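Local coordinates for microcin B17-processing protein McbD (Escherichia coli str. K-12 substr. MG1655, PDB 6GRH) that is necessary to process the inactive microcin B17 precursor McbA into the active peptide, as a YcaO-family protein assembled with McbB and McbC, at residues L203-R206 with D210-I213; K86-A91 with Q122-V127; T300-N305 with K386-K391; E36-A41 with H63-I68. The protein carries 1 engineered substitution. All blocks are in the same frame, centred on the assembly; numbering follows the deposited sequence. Where two conformers were deposited one is given.

Contact 1: residues L203-R206 with D210-I213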
loop_
_atom_site.group_PDB
_atom_site.type_symbol
_atom_site.label_atom_id
_atom_site.label_comp_id
_atom_site.label_asym_id
_atom_site.label_seq_id
_atom_site.Cartn_x
_atom_site.Cartn_y
_atom_site.Cartn_z
ATOM N N LEU E 203 -6.195 39.053 14.068
ATOM C CA LEU E 203 -6.960 39.665 12.971
ATOM C C LEU E 203 -8.433 39.192 12.970
ATOM O O LEU E 203 -9.351 39.986 12.823
ATOM C CB LEU E 203 -6.306 39.362 11.617
ATOM C CG LEU E 203 -6.852 40.184 10.448
ATOM C CD1 LEU E 203 -6.634 41.665 10.670
ATOM C CD2 LEU E 203 -6.212 39.746 9.135
ATOM N N ALA E 204 -8.635 37.893 13.137
ATOM C CA ALA E 204 -9.983 37.335 13.177
ATOM C C ALA E 204 -10.803 37.941 14.324
ATOM O O ALA E 204 -11.955 38.329 14.117
ATOM C CB ALA E 204 -9.925 35.824 13.295
ATOM N N LEU E 205 -10.191 38.059 15.509
ATOM C CA LEU E 205 -10.868 38.658 16.677
ATOM C C LEU E 205 -11.215 40.121 16.441
ATOM O O LEU E 205 -12.325 40.550 16.760
ATOM C CB LEU E 205 -10.035 38.517 17.953
ATOM C CG LEU E 205 -9.770 37.091 18.454
ATOM C CD1 LEU E 205 -8.827 37.130 19.651
ATOM C CD2 LEU E 205 -11.067 36.387 18.819
ATOM N N ARG E 206 -10.257 40.876 15.893
ATOM C CA ARG E 206 -10.459 42.285 15.502
ATOM C C ARG E 206 -11.569 42.463 14.468
ATOM O O ARG E 206 -12.280 43.460 14.500
ATOM C CB ARG E 206 -9.168 42.882 14.928
ATOM C CG ARG E 206 -8.082 43.204 15.946
ATOM C CD ARG E 206 -6.887 43.899 15.285
ATOM N NE ARG E 206 -5.677 43.776 16.094
ATOM C CZ ARG E 206 -4.552 43.187 15.700
ATOM N NH1 ARG E 206 -4.453 42.670 14.481
ATOM N NH2 ARG E 206 -3.517 43.127 16.535
ATOM N N ASP E 210 -13.886 43.272 19.327
ATOM C CA ASP E 210 -12.749 44.085 19.801
ATOM C C ASP E 210 -11.964 43.384 20.892
ATOM O O ASP E 210 -12.505 42.506 21.602
ATOM C CB ASP E 210 -13.233 45.433 20.321
ATOM C CG ASP E 210 -13.863 46.258 19.231
ATOM O OD1 ASP E 210 -13.112 46.774 18.358
ATOM O OD2 ASP E 210 -15.114 46.332 19.215
ATOM N N ILE E 211 -10.688 43.761 21.009
ATOM C CA ILE E 211 -9.822 43.207 22.044
ATOM C C ILE E 211 -9.097 44.269 22.857
ATOM O O ILE E 211 -8.833 45.378 22.367
ATOM C CB ILE E 211 -8.769 42.242 21.470
ATOM C CG1 ILE E 211 -7.840 42.972 20.492
ATOM C CG2 ILE E 211 -9.451 41.057 20.789
ATOM C CD1 ILE E 211 -6.596 42.192 20.146
ATOM N N ARG E 212 -8.760 43.891 24.087
ATOM C CA ARG E 212 -7.873 44.644 24.941
ATOM C C ARG E 212 -6.817 43.690 25.494
ATOM O O ARG E 212 -7.110 42.538 25.809
ATOM C CB ARG E 212 -8.653 45.316 26.076
ATOM C CG ARG E 212 -9.765 46.282 25.642
ATOM C CD ARG E 212 -9.297 47.534 24.903
ATOM N NE ARG E 212 -8.583 48.484 25.768
ATOM C CZ ARG E 212 -9.149 49.276 26.682
ATOM N NH1 ARG E 212 -10.462 49.278 26.869
ATOM N NH2 ARG E 212 -8.390 50.092 27.418
ATOM N N ILE E 213 -5.584 44.176 25.592
ATOM C CA ILE E 213 -4.451 43.388 26.077
ATOM C C ILE E 213 -3.795 44.169 27.219
ATOM O O ILE E 213 -3.311 45.263 27.009
ATOM C CB ILE E 213 -3.412 43.165 24.971
ATOM C CG1 ILE E 213 -4.060 42.555 23.722
ATOM C CG2 ILE E 213 -2.260 42.299 25.493
ATOM C CD1 ILE E 213 -3.126 42.436 22.529
#

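Contact 2: residues K86-A91 with Q122-V127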
loop_
_atom_site.group_PDB
_atom_site.type_symbol
_atom_site.label_atom_id
_atom_site.label_comp_id
_atom_site.label_asym_id
_atom_site.label_seq_id
_atom_site.Cartn_x
_atom_site.Cartn_y
_atom_site.Cartn_z
ATOM N N LYS E 86 1.229 28.107 61.435
ATOM C CA LYS E 86 0.501 29.322 61.839
ATOM C C LYS E 86 -0.184 30.013 60.644
ATOM O O LYS E 86 -1.344 30.433 60.746
ATOM C CB LYS E 86 1.441 30.302 62.563
ATOM C CG LYS E 86 0.757 31.500 63.212
ATOM N N ALA E 87 0.528 30.133 59.525
ATOM C CA ALA E 87 -0.046 30.706 58.311
ATOM C C ALA E 87 -1.224 29.878 57.753
ATOM O O ALA E 87 -2.207 30.444 57.272
ATOM C CB ALA E 87 1.029 30.860 57.243
ATOM N N PHE E 88 -1.116 28.552 57.795
ATOM C CA PHE E 88 -2.245 27.700 57.398
ATOM C C PHE E 88 -3.435 27.923 58.317
ATOM O O PHE E 88 -4.560 28.096 57.829
ATOM C CB PHE E 88 -1.874 26.210 57.334
ATOM C CG PHE E 88 -1.235 25.803 56.029
ATOM C CD1 PHE E 88 -2.019 25.588 54.896
ATOM C CD2 PHE E 88 0.140 25.644 55.926
ATOM C CE1 PHE E 88 -1.440 25.225 53.673
ATOM C CE2 PHE E 88 0.728 25.270 54.707
ATOM C CZ PHE E 88 -0.066 25.057 53.587
ATOM N N THR E 89 -3.179 27.945 59.629
ATOM C CA THR E 89 -4.228 28.195 60.629
ATOM C C THR E 89 -4.970 29.493 60.338
ATOM O O THR E 89 -6.183 29.523 60.395
ATOM C CB THR E 89 -3.659 28.271 62.059
ATOM O OG1 THR E 89 -2.893 27.089 62.334
ATOM C CG2 THR E 89 -4.778 28.400 63.081
ATOM N N GLU E 90 -4.227 30.555 60.022
ATOM C CA GLU E 90 -4.832 31.851 59.696
ATOM C C GLU E 90 -5.587 31.821 58.358
ATOM O O GLU E 90 -6.600 32.508 58.218
ATOM C CB GLU E 90 -3.782 32.979 59.735
ATOM C CG GLU E 90 -3.207 33.261 61.140
ATOM C CD GLU E 90 -4.266 33.361 62.231
ATOM O OE1 GLU E 90 -5.032 34.344 62.231
ATOM O OE2 GLU E 90 -4.356 32.462 63.105
ATOM N N ALA E 91 -5.125 31.015 57.398
ATOM C CA ALA E 91 -5.891 30.782 56.170
ATOM C C ALA E 91 -7.195 30.037 56.468
ATOM O O ALA E 91 -8.269 30.512 56.115
ATOM C CB ALA E 91 -5.067 30.022 55.131
ATOM N N GLN E 122 8.399 18.486 54.214
ATOM C CA GLN E 122 7.304 18.522 55.178
ATOM C C GLN E 122 6.049 17.890 54.561
ATOM O O GLN E 122 6.130 17.205 53.541
ATOM C CB GLN E 122 7.054 19.968 55.621
ATOM C CG GLN E 122 6.611 20.892 54.518
ATOM C CD GLN E 122 6.045 22.180 55.064
ATOM O OE1 GLN E 122 6.789 23.032 55.535
ATOM N NE2 GLN E 122 4.718 22.325 55.016
ATOM N N GLU E 123 4.908 18.091 55.200
ATOM C CA GLU E 123 3.632 17.773 54.618
ATOM C C GLU E 123 2.710 18.981 54.660
ATOM O O GLU E 123 2.912 19.917 55.440
ATOM C CB GLU E 123 3.012 16.571 55.333
ATOM C CG GLU E 123 3.726 15.268 55.037
ATOM C CD GLU E 123 3.349 14.145 55.973
ATOM O OE1 GLU E 123 3.374 14.345 57.201
ATOM O OE2 GLU E 123 3.044 13.043 55.479
ATOM N N ILE E 124 1.712 18.957 53.793
ATOM C CA ILE E 124 0.670 19.958 53.787
ATOM C C ILE E 124 -0.676 19.234 53.757
ATOM O O ILE E 124 -0.714 18.016 53.500
ATOM C CB ILE E 124 0.836 20.953 52.625
ATOM C CG1 ILE E 124 0.790 20.250 51.267
ATOM C CG2 ILE E 124 2.147 21.731 52.787
ATOM C CD1 ILE E 124 0.855 21.223 50.104
ATOM N N PRO E 125 -1.777 19.956 54.061
ATOM C CA PRO E 125 -3.078 19.294 54.056
ATOM C C PRO E 125 -3.497 18.818 52.688
ATOM O O PRO E 125 -3.484 19.591 51.730
ATOM C CB PRO E 125 -4.030 20.378 54.559
ATOM C CG PRO E 125 -3.177 21.206 55.440
ATOM C CD PRO E 125 -1.874 21.290 54.696
ATOM N N ALA E 126 -3.879 17.548 52.627
ATOM C CA ALA E 126 -4.335 16.921 51.400
ATOM C C ALA E 126 -5.610 17.562 50.851
ATOM O O ALA E 126 -5.808 17.589 49.615
ATOM C CB ALA E 126 -4.562 15.434 51.632
ATOM N N VAL E 127 -6.453 18.090 51.746
ATOM C CA VAL E 127 -7.720 18.709 51.345
ATOM C C VAL E 127 -7.549 19.877 50.342
ATOM O O VAL E 127 -8.449 20.168 49.550
ATOM C CB VAL E 127 -8.516 19.164 52.576
ATOM C CG1 VAL E 127 -7.897 20.415 53.211
ATOM C CG2 VAL E 127 -9.988 19.369 52.229
#

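Contact 3: residues T300-N305 with K386-K391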
loop_
_atom_site.group_PDB
_atom_site.type_symbol
_atom_site.label_atom_id
_atom_site.label_comp_id
_atom_site.label_asym_id
_atom_site.label_seq_id
_atom_site.Cartn_x
_atom_site.Cartn_y
_atom_site.Cartn_z
ATOM N N THR E 300 -17.045 44.755 28.903
ATOM C CA THR E 300 -17.126 46.167 29.307
ATOM C C THR E 300 -16.852 46.364 30.793
ATOM O O THR E 300 -16.103 47.261 31.150
ATOM C CB THR E 300 -18.491 46.792 28.993
ATOM O OG1 THR E 300 -19.520 45.971 29.541
ATOM C CG2 THR E 300 -18.687 46.924 27.491
ATOM N N ASP E 301 -17.456 45.539 31.647
ATOM C CA ASP E 301 -17.194 45.608 33.086
ATOM C C ASP E 301 -15.693 45.521 33.439
ATOM O O ASP E 301 -15.213 46.272 34.307
ATOM C CB ASP E 301 -17.950 44.525 33.842
ATOM C CG ASP E 301 -17.563 44.471 35.302
ATOM O OD1 ASP E 301 -17.926 45.399 36.067
ATOM O OD2 ASP E 301 -16.851 43.520 35.671
ATOM N N LEU E 302 -14.957 44.624 32.780
ATOM C CA LEU E 302 -13.507 44.556 33.002
ATOM C C LEU E 302 -12.773 45.805 32.482
ATOM O O LEU E 302 -12.021 46.433 33.232
ATOM C CB LEU E 302 -12.897 43.267 32.413
ATOM C CG LEU E 302 -13.163 41.996 33.224
ATOM C CD1 LEU E 302 -12.711 40.774 32.452
ATOM C CD2 LEU E 302 -12.474 42.032 34.578
ATOM N N CYS E 303 -13.031 46.177 31.230
ATOM C CA CYS E 303 -12.271 47.236 30.554
ATOM C C CYS E 303 -12.517 48.622 31.143
ATOM O O CYS E 303 -11.568 49.380 31.337
ATOM C CB CYS E 303 -12.586 47.280 29.061
ATOM S SG CYS E 303 -12.110 45.796 28.182
ATOM N N GLU E 304 -13.779 48.944 31.412
ATOM C CA GLU E 304 -14.145 50.235 31.982
ATOM C C GLU E 304 -13.680 50.436 33.442
ATOM O O GLU E 304 -13.572 51.578 33.895
ATOM C CB GLU E 304 -15.662 50.435 31.879
ATOM C CG GLU E 304 -16.211 50.510 30.455
ATOM C CD GLU E 304 -17.706 50.799 30.435
ATOM O OE1 GLU E 304 -18.196 51.448 31.387
ATOM O OE2 GLU E 304 -18.390 50.390 29.475
ATOM N N ASN E 305 -13.419 49.347 34.170
ATOM C CA ASN E 305 -12.889 49.415 35.543
ATOM C C ASN E 305 -11.379 49.170 35.654
ATOM O O ASN E 305 -10.858 49.060 36.771
ATOM C CB ASN E 305 -13.650 48.444 36.449
ATOM C CG ASN E 305 -15.037 48.942 36.782
ATOM O OD1 ASN E 305 -15.204 49.781 37.685
ATOM N ND2 ASN E 305 -16.035 48.459 36.044
ATOM N N LYS E 386 -15.495 46.443 46.281
ATOM C CA LYS E 386 -16.275 45.642 47.232
ATOM C C LYS E 386 -17.067 44.485 46.611
ATOM O O LYS E 386 -16.956 43.351 47.074
ATOM C CB LYS E 386 -17.237 46.528 48.052
ATOM C CG LYS E 386 -17.945 45.812 49.205
ATOM C CD LYS E 386 -16.990 44.947 50.031
ATOM C CE LYS E 386 -17.453 44.747 51.470
ATOM N NZ LYS E 386 -16.524 43.837 52.213
ATOM N N VAL E 387 -17.874 44.776 45.594
ATOM C CA VAL E 387 -18.625 43.728 44.873
ATOM C C VAL E 387 -17.750 42.612 44.297
ATOM O O VAL E 387 -18.165 41.447 44.292
ATOM C CB VAL E 387 -19.542 44.283 43.741
ATOM C CG1 VAL E 387 -20.807 44.892 44.332
ATOM C CG2 VAL E 387 -18.812 45.281 42.843
ATOM N N ARG E 388 -16.538 42.950 43.852
ATOM C CA ARG E 388 -15.627 41.946 43.299
ATOM C C ARG E 388 -15.176 40.947 44.376
ATOM O O ARG E 388 -14.855 39.804 44.042
ATOM C CB ARG E 388 -14.389 42.583 42.648
ATOM C CG ARG E 388 -14.653 43.607 41.548
ATOM C CD ARG E 388 -14.802 42.958 40.210
ATOM N NE ARG E 388 -14.955 43.857 39.064
ATOM C CZ ARG E 388 -13.985 44.276 38.252
ATOM N NH1 ARG E 388 -12.702 43.990 38.472
ATOM N NH2 ARG E 388 -14.303 45.027 37.211
ATOM N N GLU E 389 -15.148 41.356 45.650
ATOM C CA GLU E 389 -14.706 40.463 46.741
ATOM C C GLU E 389 -15.650 39.279 47.010
ATOM O O GLU E 389 -15.234 38.298 47.626
ATOM C CB GLU E 389 -14.498 41.234 48.047
ATOM C CG GLU E 389 -13.374 42.259 48.003
ATOM C CD GLU E 389 -13.260 43.068 49.286
ATOM O OE1 GLU E 389 -14.302 43.471 49.848
ATOM O OE2 GLU E 389 -12.126 43.322 49.731
ATOM N N SER E 390 -16.898 39.379 46.551
ATOM C CA SER E 390 -17.890 38.313 46.666
ATOM C C SER E 390 -18.282 37.644 45.333
ATOM O O SER E 390 -19.175 36.818 45.328
ATOM C CB SER E 390 -19.150 38.891 47.309
ATOM O OG SER E 390 -19.721 39.897 46.471
ATOM N N LYS E 391 -17.624 37.983 44.222
ATOM C CA LYS E 391 -18.000 37.488 42.897
ATOM C C LYS E 391 -16.828 36.755 42.275
ATOM O O LYS E 391 -15.700 37.243 42.317
ATOM C CB LYS E 391 -18.350 38.641 41.969
ATOM C CG LYS E 391 -19.806 39.058 41.917
ATOM C CD LYS E 391 -20.051 39.995 40.729
ATOM C CE LYS E 391 -19.955 39.263 39.388
ATOM N NZ LYS E 391 -20.431 40.070 38.223
HETATM O O HOH W 1 -17.448 45.121 38.897
HETATM O O HOH W 2 -11.725 45.359 36.101
#

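Contact 4: residues E36-A41 with H63-I68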
loop_
_atom_site.group_PDB
_atom_site.type_symbol
_atom_site.label_atom_id
_atom_site.label_comp_id
_atom_site.label_asym_id
_atom_site.label_seq_id
_atom_site.Cartn_x
_atom_site.Cartn_y
_atom_site.Cartn_z
ATOM N N GLU E 36 -16.669 10.812 31.950
ATOM C CA GLU E 36 -16.752 11.884 32.920
ATOM C C GLU E 36 -15.861 11.584 34.109
ATOM O O GLU E 36 -16.090 12.088 35.224
ATOM C CB GLU E 36 -18.208 12.098 33.307
ATOM C CG GLU E 36 -19.066 12.460 32.103
ATOM C CD GLU E 36 -20.525 12.705 32.443
ATOM O OE1 GLU E 36 -21.132 11.995 33.271
ATOM O OE2 GLU E 36 -21.082 13.635 31.853
ATOM N N ARG E 37 -14.791 10.819 33.859
ATOM C CA ARG E 37 -13.775 10.621 34.870
ATOM C C ARG E 37 -13.139 11.979 35.210
ATOM O O ARG E 37 -12.956 12.288 36.381
ATOM C CB ARG E 37 -12.729 9.627 34.398
ATOM C CG ARG E 37 -13.238 8.209 34.285
ATOM C CD ARG E 37 -12.478 7.431 33.203
ATOM N NE ARG E 37 -12.831 6.014 33.216
ATOM C CZ ARG E 37 -12.363 5.112 32.355
ATOM N NH1 ARG E 37 -11.519 5.477 31.375
ATOM N NH2 ARG E 37 -12.750 3.843 32.453
ATOM N N ILE E 38 -12.834 12.750 34.163
ATOM C CA ILE E 38 -12.453 14.184 34.222
ATOM C C ILE E 38 -13.152 14.885 33.065
ATOM O O ILE E 38 -13.680 14.215 32.172
ATOM C CB ILE E 38 -10.939 14.404 34.115
ATOM C CG1 ILE E 38 -10.368 13.744 32.855
ATOM C CG2 ILE E 38 -10.237 13.868 35.351
ATOM C CD1 ILE E 38 -8.941 14.136 32.532
ATOM N N THR E 39 -13.164 16.209 33.040
ATOM C CA THR E 39 -13.686 16.899 31.858
ATOM C C THR E 39 -12.598 16.803 30.760
ATOM O O THR E 39 -11.433 16.632 31.077
ATOM C CB THR E 39 -14.012 18.367 32.138
ATOM O OG1 THR E 39 -12.831 19.024 32.590
ATOM C CG2 THR E 39 -15.111 18.500 33.190
ATOM N N PRO E 40 -12.978 16.887 29.481
ATOM C CA PRO E 40 -11.990 16.667 28.406
ATOM C C PRO E 40 -10.753 17.581 28.519
ATOM O O PRO E 40 -10.872 18.743 28.877
ATOM C CB PRO E 40 -12.772 16.997 27.136
ATOM C CG PRO E 40 -14.190 16.838 27.495
ATOM C CD PRO E 40 -14.339 17.087 28.958
ATOM N N ALA E 41 -9.582 17.045 28.262
ATOM C CA ALA E 41 -8.344 17.792 28.381
ATOM C C ALA E 41 -7.878 18.218 27.003
ATOM O O ALA E 41 -7.841 17.394 26.075
ATOM C CB ALA E 41 -7.299 16.908 29.034
ATOM N N HIS E 63 -4.530 13.068 37.715
ATOM C CA HIS E 63 -3.857 12.925 38.992
ATOM C C HIS E 63 -4.615 13.613 40.163
ATOM O O HIS E 63 -4.919 12.986 41.191
ATOM C CB HIS E 63 -2.444 13.486 38.920
ATOM C CG HIS E 63 -1.695 13.339 40.203
ATOM N ND1 HIS E 63 -1.146 12.140 40.609
ATOM C CD2 HIS E 63 -1.398 14.243 41.168
ATOM C CE1 HIS E 63 -0.524 12.321 41.762
ATOM N NE2 HIS E 63 -0.661 13.587 42.124
ATOM N N PHE E 64 -4.890 14.898 39.981
ATOM C CA PHE E 64 -5.488 15.735 41.034
ATOM C C PHE E 64 -6.961 15.408 41.268
ATOM O O PHE E 64 -7.405 15.405 42.423
ATOM C CB PHE E 64 -5.246 17.221 40.755
ATOM C CG PHE E 64 -3.811 17.610 40.908
ATOM C CD1 PHE E 64 -3.267 17.778 42.181
ATOM C CD2 PHE E 64 -2.984 17.794 39.806
ATOM C CE1 PHE E 64 -1.934 18.133 42.339
ATOM C CE2 PHE E 64 -1.651 18.141 39.966
ATOM C CZ PHE E 64 -1.126 18.298 41.235
ATOM N N PHE E 65 -7.690 15.059 40.210
ATOM C CA PHE E 65 -9.121 14.682 40.330
ATOM C C PHE E 65 -9.383 13.234 40.748
ATOM O O PHE E 65 -10.370 12.949 41.443
ATOM C CB PHE E 65 -9.881 14.964 39.016
ATOM C CG PHE E 65 -10.269 16.401 38.826
ATOM C CD1 PHE E 65 -9.353 17.342 38.359
ATOM C CD2 PHE E 65 -11.563 16.815 39.111
ATOM C CE1 PHE E 65 -9.719 18.660 38.190
ATOM C CE2 PHE E 65 -11.929 18.149 38.966
ATOM C CZ PHE E 65 -11.014 19.066 38.511
ATOM N N ASN E 66 -8.536 12.302 40.326
ATOM C CA ASN E 66 -8.928 10.878 40.384
ATOM C C ASN E 66 -7.994 9.988 41.151
ATOM O O ASN E 66 -8.373 8.823 41.392
ATOM C CB ASN E 66 -8.980 10.247 38.994
ATOM C CG ASN E 66 -9.960 10.893 38.050
ATOM O OD1 ASN E 66 -9.740 10.820 36.841
ATOM N ND2 ASN E 66 -11.026 11.503 38.550
ATOM N N GLU E 67 -6.785 10.450 41.470
ATOM C CA GLU E 67 -5.694 9.517 41.810
ATOM C C GLU E 67 -4.889 9.769 43.087
ATOM O O GLU E 67 -3.966 8.980 43.360
ATOM C CB GLU E 67 -4.727 9.424 40.640
ATOM C CG GLU E 67 -5.311 8.773 39.398
ATOM C CD GLU E 67 -4.299 8.676 38.261
ATOM O OE1 GLU E 67 -3.246 9.372 38.286
ATOM O OE2 GLU E 67 -4.549 7.918 37.297
ATOM N N ILE E 68 -5.237 10.786 43.882
ATOM C CA ILE E 68 -4.449 11.090 45.075
ATOM C C ILE E 68 -4.799 10.101 46.192
ATOM O O ILE E 68 -5.980 9.888 46.476
ATOM C CB ILE E 68 -4.694 12.510 45.639
ATOM C CG1 ILE E 68 -4.610 13.609 44.563
ATOM C CG2 ILE E 68 -3.726 12.800 46.798
ATOM C CD1 ILE E 68 -3.230 14.135 44.265
#

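Contact 1: residues L203-R206 with D210-I213
Ile211 sets its CG1 between the backbone N and the carbonyl carbon (chi1 62°), which turns the CG2 branch beside the N and out to Leu205. Leu205, with CG anti to its carbonyl carbon (chi1 -64°), offers CB and CD1. The two side chains meet at about a right angle, and the methyl Ile211 CG2 lies 3.9 Å from Leu205 CB and 4.1 Å from Leu205 CD1. Both residues are buried, and two branched aliphatic chains suit a place where a helix must close over a strand without polar partners. No hydrogen bond crosses between 203-206 and 210-213; the backbones come nearest at Arg206 and Asp210, whose CA atoms are 5.2 Å apart, as the short connection between them requires. In the conformer given, the Arg206 guanidinium passes obliquely by Ile211, its NE a loose 4.4 Å from Ile211 CD1. Its N-H groups are met by the chain before the helix, since NE and NH2 bond to the carbonyl oxygens of Ser189 and Ile191. The contact closes the short connection between helix 196-208 and strand 210-215, which pairs with strands 182-187 and 224-231. Tyr230 touches both Leu205 and Ile211, helix 251-275 adds Leu262 and Tyr266 against Leu205, and Phe66 of the neighbouring McbC chain packs on Ala204 and Leu205.

Contact 2: residues K86-A91 with Q122-V127
Phe88 of the helical segment 86-91 faces Ile124 and Pro125 of strand 121-125; the closest CA atoms, those of Phe88 and Ile124, are still 9.0 Å apart. One large side chain must span that gap, and phenylalanine does so. With CG anti to its carbonyl carbon (chi1 -84°), the ring reaches out from the helix to the strand. Pro125 CD lies over one ring face, toward the rim, and is 4.1 Å from Phe88 CE1. The rigid pyrrolidine suits the place because it offers a compact apolar surface and has no backbone N-H to leave without a partner. Ile124 comes in obliquely by its CG2 methyl, 4.1 Å from Phe88 CZ. All three residues are buried, and no hydrogen bond links the segments. Within the strand, Gln122 folds back so that NE2 bonds to Glu123 O at 3.0 Å, the donor standing above the carbonyl plane. Helix 82-95 is thereby laid against strand 121-125, which pairs antiparallel with strand 108-115. Val111 and Ala113 of that partner strand touch Ile124, Leu76 of helix 76-79 touches Pro125, and Met80 in the following loop packs on Phe88.

Contact 3: residues T300-N305 with K386-K391
Arg388 reaches from the non-regular, helix-like turn 386-389 to helix 296-304, spanning backbones whose nearest CA atoms, of Leu302 and Arg388, are 10.8 Å apart. Its chain bends at chi2 (-87°) and runs straight through chi3; Asp301 and Arg388 approach each other from opposite directions. Arg388 NH2 forms a salt bridge with Asp301 OD2 at 3.3 Å, the carboxylate and guanidinium planes being 67° apart. Asp301 O sits at the guanidinium edge, but a poor angle rules out a hydrogen bond with NH2. This carbonyl is instead taken by Asn305 ND2 at 2.9 Å, in the carbonyl plane and on a lone pair, and the N-H...O angle of 165° is nearly straight. Asparagine fits here because its amide can fold back onto the helix while its CB rests 3.6 Å from Arg388 NH2. Two waters extend the grip: one accepts from Arg388 NE and donates to Asp301 OD1, the other accepts from Arg388 NH2 and donates to Leu302 O. Arg388 NH1 bonds to Trp178 O, and the Trp178 ring adds a cation-pi contact. With carboxylate, waters, carbonyl and ring around it, the buried arginine is well compensated and probably remains protonated. An arginine is suited to such a place, since its several N-H groups can tie a C-terminal loop to two helices, 296-304 and 157-180, at once.

Contact 4: residues E36-A41 with H63-I68
One hydrogen bond carries the polar side of this contact: Asn66 ND2 donates to Arg37 O at 3.0 Å with an N-H...O angle of 163°. The oxygen lies close to the amide plane of Asn66, while the donor stands above the carbonyl plane, away from the lone pairs. Asn66 CG is anti to its carbonyl carbon (chi1 -60°), which sends the amide from helix 47-66 across to the loop. Asparagine is apt here because it is short and its amide N-H can donate to a main-chain carbonyl in a loop with no regular secondary structure.

The apolar contact is that of Ile38 CG2 with Phe65 CB, at 3.8 Å. The same methyl also stands beside the amide oxygen, 3.4 Å from Asn66 OD1, where the isoleucine crosses the asparagine at about a right angle. A branched residue can thus fill the angle between two successive helix residues, and Tyr58 and Arg61 of the same helix also touch it.

Charge is handled outside the pair. Arg37 points its guanidinium away, to Asp34 and Leu8 O in its own chain and to Glu204 of the neighbouring McbB chain; Glu67 is shared between Arg62 of its own chain and Arg199 of the McbB chain. The arrangement pins the last turn of a helix to the loop between strands 28-33 and 41-45 of the antiparallel four-stranded sheet, and it forms part of the interface with McbB.

How the contacts relate
Along the chain the order of closing is contact 4, contact 2, contact 1, contact 3, each pair closing before the next opens. Contacts 1 and 3 are neighbours, with centres 21 Å apart, and they touch where Arg212 CG meets Cys303 SG at 3.5 Å; there strand 210-215 packs beside helix 296-304. Contacts 1 and 2 lie on opposite sides of the chain's centre, 42 Å apart between centres, as do contacts 3 and 4, at 31 Å. Contact 2 comes within about 6 Å of contact 4 by nearest atoms, without touching. The four join separate helix, strand and loop elements of the fold; contacts 1 and 4 also border McbC and McbB.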